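Local coordinates for conjugal transfer protein TRWB (Escherichia coli, PDB 1E9R) that probably couples DNA processing to transport in bacterial conjugation, as a P-loop NTPase whose hexamer resembles ring helicases and F1-ATPase, at residues B[22-27]-B[412-417]; B[27-32]-B[43-48]. All coordinates share one frame; numbering follows the deposited sequence.

Contact 1. Residues B[22-27]-B[412-417]; sequences RIVSGG and NRPIAK. With SO4 (sulfate ion), chain J.
The carbonyl oxygen of Ile-415 is gripped twice by the edge strand beside it. Val-24 N donates a hydrogen bond of 2.8 Å to Ile-415 O almost along the C=O axis, and Ile-23 CA adds a CA-H...O contact of 3.2 Å to the same Ile-415 O. In return, Ile-415 N donates a hydrogen bond to Arg-22 O at 2.7 Å, with an N-H...O angle of 158°. Ile-415 thus bonds through both N and O to the residues flanking Ile-23, the pattern of a parallel beta bridge. Further on the pairing loosens, and Val-24 O meets Ala-416 through CA-H...O and methyl contacts.

On the face of the sheet that carries the two isoleucines, their CG1 atoms touch at 3.9 Å as the side chains cross obliquely. Ile-23 holds CG1 anti to its backbone N (chi1 -177°), whereas CG1 of Ile-415 takes the crowded position between N and carbonyl carbon (chi1 65°). On the other face, Pro-414 CG lies against Val-24 CB. The proline ring also receives Arg-22: CB of Arg-22 rests 3.6 Å from Pro-414 CB, and the chain then bends at chi3 so that Pro-414 CD sits off-centre under one guanidinium face. The Asn-412 side-chain amide lies nearly parallel to the guanidinium, displaced beyond NH2 and on the opposite side of its plane from Pro-414 CD. A water accepts from Arg-22 N and donates to Arg-413 O, extending the link beyond the strand bonds.

Ser-25 N-caps helix 26-33, its OG reaching Lys-28 N and also donating to a sulfate oxygen. Strand 23-24 forms one edge of the large mixed sheet within this chain; strand 404-408 flanks 415-419 on its other side, while Leu-29 of the helix packs on Val-24.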
# COMPACT_ATOMS: atom_id res chain seq x y z
N ARG B 22 -24.88 -12.01 -23.93
CA ARG B 22 -25.28 -12.60 -25.19
C ARG B 22 -24.49 -11.92 -26.29
O ARG B 22 -24.37 -10.70 -26.29
CB ARG B 22 -26.77 -12.38 -25.43
CG ARG B 22 -27.68 -13.08 -24.43
CD ARG B 22 -29.11 -12.60 -24.59
NE ARG B 22 -29.26 -11.18 -24.27
CZ ARG B 22 -30.31 -10.44 -24.61
NH1 ARG B 22 -31.30 -10.97 -25.30
NH2 ARG B 22 -30.37 -9.16 -24.25
N ILE B 23 -23.93 -12.69 -27.21
CA ILE B 23 -23.22 -12.08 -28.31
C ILE B 23 -24.04 -12.42 -29.54
O ILE B 23 -24.48 -13.55 -29.73
CB ILE B 23 -21.76 -12.57 -28.44
CG1 ILE B 23 -21.08 -11.82 -29.60
CG2 ILE B 23 -21.72 -14.07 -28.62
CD1 ILE B 23 -19.58 -12.07 -29.73
N VAL B 24 -24.25 -11.41 -30.37
CA VAL B 24 -25.07 -11.53 -31.56
C VAL B 24 -24.25 -11.02 -32.74
O VAL B 24 -23.16 -10.49 -32.56
CB VAL B 24 -26.37 -10.70 -31.31
CG1 VAL B 24 -26.48 -9.53 -32.26
CG2 VAL B 24 -27.55 -11.58 -31.37
N SER B 25 -24.75 -11.22 -33.96
CA SER B 25 -24.04 -10.76 -35.15
C SER B 25 -24.28 -9.26 -35.31
O SER B 25 -25.29 -8.74 -34.81
CB SER B 25 -24.56 -11.49 -36.40
OG SER B 25 -25.83 -10.99 -36.79
N GLY B 26 -23.38 -8.57 -35.98
CA GLY B 26 -23.58 -7.14 -36.16
C GLY B 26 -24.95 -6.88 -36.78
O GLY B 26 -25.70 -6.01 -36.33
N GLY B 27 -25.27 -7.65 -37.81
CA GLY B 27 -26.54 -7.47 -38.48
C GLY B 27 -27.73 -7.59 -37.55
O GLY B 27 -28.63 -6.74 -37.57
N ASN B 412 -30.16 -4.32 -21.20
CA ASN B 412 -30.18 -5.71 -21.61
C ASN B 412 -30.06 -5.88 -23.12
O ASN B 412 -31.01 -6.28 -23.79
CB ASN B 412 -31.46 -6.35 -21.08
CG ASN B 412 -31.47 -7.84 -21.26
OD1 ASN B 412 -30.46 -8.51 -21.07
ND2 ASN B 412 -32.63 -8.37 -21.62
N ARG B 413 -28.89 -5.56 -23.65
CA ARG B 413 -28.61 -5.67 -25.07
C ARG B 413 -27.46 -6.63 -25.28
O ARG B 413 -26.50 -6.62 -24.53
CB ARG B 413 -28.17 -4.33 -25.66
CG ARG B 413 -28.96 -3.15 -25.21
CD ARG B 413 -30.21 -2.98 -26.00
NE ARG B 413 -30.86 -1.73 -25.66
CZ ARG B 413 -31.94 -1.26 -26.27
NH1 ARG B 413 -32.50 -1.95 -27.26
NH2 ARG B 413 -32.45 -0.09 -25.88
N PRO B 414 -27.55 -7.47 -26.31
CA PRO B 414 -26.42 -8.38 -26.52
C PRO B 414 -25.27 -7.55 -27.10
O PRO B 414 -25.48 -6.40 -27.50
CB PRO B 414 -26.98 -9.40 -27.51
CG PRO B 414 -27.97 -8.59 -28.29
CD PRO B 414 -28.66 -7.79 -27.22
N ILE B 415 -24.07 -8.11 -27.12
CA ILE B 415 -22.93 -7.39 -27.68
C ILE B 415 -22.67 -7.96 -29.07
O ILE B 415 -23.11 -9.07 -29.39
CB ILE B 415 -21.65 -7.57 -26.82
CG1 ILE B 415 -21.22 -9.04 -26.86
CG2 ILE B 415 -21.91 -7.11 -25.39
CD1 ILE B 415 -19.91 -9.32 -26.15
N ALA B 416 -21.95 -7.20 -29.89
CA ALA B 416 -21.65 -7.64 -31.25
C ALA B 416 -20.25 -7.21 -31.71
O ALA B 416 -19.79 -6.13 -31.38
CB ALA B 416 -22.70 -7.07 -32.19
N LYS B 417 -19.59 -8.08 -32.46
CA LYS B 417 -18.27 -7.78 -33.01
C LYS B 417 -18.58 -7.21 -34.39
O LYS B 417 -19.05 -7.92 -35.28
CB LYS B 417 -17.45 -9.06 -33.13
CG LYS B 417 -16.03 -8.87 -33.65
CD LYS B 417 -15.35 -10.23 -33.78
CE LYS B 417 -14.02 -10.12 -34.48
NZ LYS B 417 -13.38 -11.45 -34.65
S SO4 J . -28.61 -12.91 -38.58
O1 SO4 J . -28.30 -11.68 -39.35
O2 SO4 J . -29.62 -12.63 -37.54
O3 SO4 J . -29.13 -13.94 -39.51
O4 SO4 J . -27.40 -13.43 -37.92
O HOH W 1 -25.56 -8.99 -23.31

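Contact 2. Residues B[27-32]-B[43-48]. With SO4 (sulfate ion), chain J.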
# COMPACT_ATOMS: atom_id res chain seq x y z
N GLY B 27 -25.27 -7.65 -37.81
CA GLY B 27 -26.54 -7.47 -38.48
C GLY B 27 -27.73 -7.59 -37.55
O GLY B 27 -28.63 -6.74 -37.57
N LYS B 28 -27.73 -8.63 -36.73
CA LYS B 28 -28.81 -8.86 -35.79
C LYS B 28 -28.93 -7.76 -34.72
O LYS B 28 -30.04 -7.41 -34.29
CB LYS B 28 -28.66 -10.23 -35.12
CG LYS B 28 -29.73 -10.50 -34.09
CD LYS B 28 -29.74 -11.96 -33.67
CE LYS B 28 -30.74 -12.18 -32.55
NZ LYS B 28 -30.64 -13.56 -32.01
N LEU B 29 -27.81 -7.20 -34.28
CA LEU B 29 -27.86 -6.13 -33.28
C LEU B 29 -28.49 -4.88 -33.90
O LEU B 29 -29.34 -4.23 -33.29
CB LEU B 29 -26.45 -5.81 -32.77
CG LEU B 29 -26.30 -4.66 -31.75
CD1 LEU B 29 -27.15 -4.93 -30.53
CD2 LEU B 29 -24.82 -4.52 -31.37
N LYS B 30 -28.05 -4.55 -35.12
CA LYS B 30 -28.57 -3.38 -35.83
C LYS B 30 -30.09 -3.55 -35.94
O LYS B 30 -30.85 -2.59 -35.81
CB LYS B 30 -27.93 -3.29 -37.24
CG LYS B 30 -26.40 -3.20 -37.18
CD LYS B 30 -25.68 -3.14 -38.54
CE LYS B 30 -24.16 -3.12 -38.30
NZ LYS B 30 -23.33 -3.23 -39.52
N ARG B 31 -30.50 -4.79 -36.14
CA ARG B 31 -31.91 -5.13 -36.25
C ARG B 31 -32.62 -4.83 -34.94
O ARG B 31 -33.70 -4.25 -34.92
CB ARG B 31 -32.03 -6.62 -36.59
CG ARG B 31 -33.35 -7.06 -37.20
CD ARG B 31 -33.36 -8.56 -37.43
NE ARG B 31 -32.23 -8.99 -38.24
CZ ARG B 31 -31.55 -10.11 -38.02
NH1 ARG B 31 -31.90 -10.89 -37.02
NH2 ARG B 31 -30.54 -10.43 -38.81
N MET B 32 -32.00 -5.24 -33.84
CA MET B 32 -32.56 -5.05 -32.50
C MET B 32 -32.52 -3.62 -31.93
O MET B 32 -33.41 -3.25 -31.16
CB MET B 32 -31.87 -5.98 -31.51
CG MET B 32 -31.96 -7.46 -31.86
SD MET B 32 -31.04 -8.47 -30.68
CE MET B 32 -32.05 -8.30 -29.24
N ALA B 43 -20.20 2.42 -34.99
CA ALA B 43 -19.63 1.37 -35.83
C ALA B 43 -20.68 0.78 -36.77
O ALA B 43 -20.67 -0.42 -37.06
CB ALA B 43 -19.03 0.27 -34.96
N GLY B 44 -21.60 1.61 -37.25
CA GLY B 44 -22.63 1.14 -38.15
C GLY B 44 -23.87 0.64 -37.44
O GLY B 44 -24.87 0.32 -38.08
N VAL B 45 -23.81 0.58 -36.12
CA VAL B 45 -24.96 0.10 -35.35
C VAL B 45 -25.72 1.28 -34.78
O VAL B 45 -25.14 2.13 -34.11
CB VAL B 45 -24.55 -0.81 -34.19
CG1 VAL B 45 -25.79 -1.41 -33.55
CG2 VAL B 45 -23.61 -1.91 -34.67
N PRO B 46 -27.04 1.36 -35.05
CA PRO B 46 -27.83 2.47 -34.52
C PRO B 46 -27.87 2.43 -33.00
O PRO B 46 -28.12 1.39 -32.38
CB PRO B 46 -29.21 2.26 -35.16
CG PRO B 46 -29.27 0.80 -35.36
CD PRO B 46 -27.88 0.45 -35.85
N MET B 47 -27.63 3.59 -32.40
CA MET B 47 -27.60 3.70 -30.97
C MET B 47 -28.99 3.92 -30.37
O MET B 47 -29.72 4.81 -30.79
CB MET B 47 -26.66 4.85 -30.59
CG MET B 47 -26.67 5.23 -29.12
SD MET B 47 -25.22 6.20 -28.70
CE MET B 47 -25.01 5.72 -26.98
N PRO B 48 -29.37 3.08 -29.40
CA PRO B 48 -30.68 3.23 -28.77
C PRO B 48 -30.78 4.66 -28.27
O PRO B 48 -29.89 5.14 -27.57
CB PRO B 48 -30.62 2.24 -27.62
CG PRO B 48 -29.79 1.15 -28.20
CD PRO B 48 -28.68 1.88 -28.90
S SO4 J . -28.61 -12.91 -38.58
O1 SO4 J . -28.30 -11.68 -39.35
O2 SO4 J . -29.62 -12.63 -37.54
O3 SO4 J . -29.13 -13.94 -39.51
O4 SO4 J . -27.40 -13.43 -37.92
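Val-45 fits between two side chains of helix 26-33, one branch for each. Its CG1, anti to the backbone N (chi1 -173°), meets Leu-29 CG at 3.8 Å, the side chains crossing at about a right angle. CG2, the other branch, lies against the aliphatic chain of Lys-30, with Lys-30 CE 3.9 Å from Val-45 CG2. Lys-30 leaves the helix with CG anti to its carbonyl carbon (chi1 -58°) and stays extended to its tip, so its methylenes run past the carbonyl of Gly-44, where CE approaches Gly-44 O to 3.5 Å. Pro-46 completes the shell: its CD touches Lys-30 CB at 4.0 Å, and CG lies 3.8 Å from Lys-30 O.

No hydrogen bond joins the two segments, and their positions are set by partners around them. Gly-44, which turns the chain with a positive phi of 89°, donates its N-H to Glu-72 OE2; the Thr-33 hydroxyl is hydrogen-bonded to both Leu-29 O and Pro-46 O, which must share its one proton. Val-418 of strand 415-419 backs Val-45.

Arg-31 takes no part in this packing; its guanidinium binds a sulfate ion. Its chain bends at chi3, bringing the guanidinium over Lys-28 CA, with the sulfur in plane at its edge. Arg-31 NH1 bonds SO4 O2 at 2.9 Å, and Arg-31 NH2 adds two weak bonds, to SO4 O1 at 2.6 Å and to SO4 O2.

The chemistry is thus divided: apolar and methylene surfaces carry the union of helix and beta hairpin, while the Arg-31 guanidinium, together with the Ser-25 hydroxyl, offers an anion a place. The sulfate probably comes from the crystallisation liquor, and the guanidinium would probably offset its charge.

Overall arrangement
The two contacts lie 9 Å apart, centre to centre, on the same side of the chain's centre. Helix 26-33 joins them: Gly-27 belongs to both, and Leu-29 bridges them, its CD2 touching Ala-416 CB at 3.4 Å. Along the chain the order is 22-27, 27-32, 43-48 and, only after most of the nucleotide-binding-type core, 412-417. Contact 2 is therefore local, closing a short excursion into hairpin 41-46, whereas contact 1 brings the chain's far end back to add strand 23-24 to the edge of the mixed sheet. Both contacts touch the same sulfate, and near contact 1 a second subunit packs on Asn-412 and Ile-415.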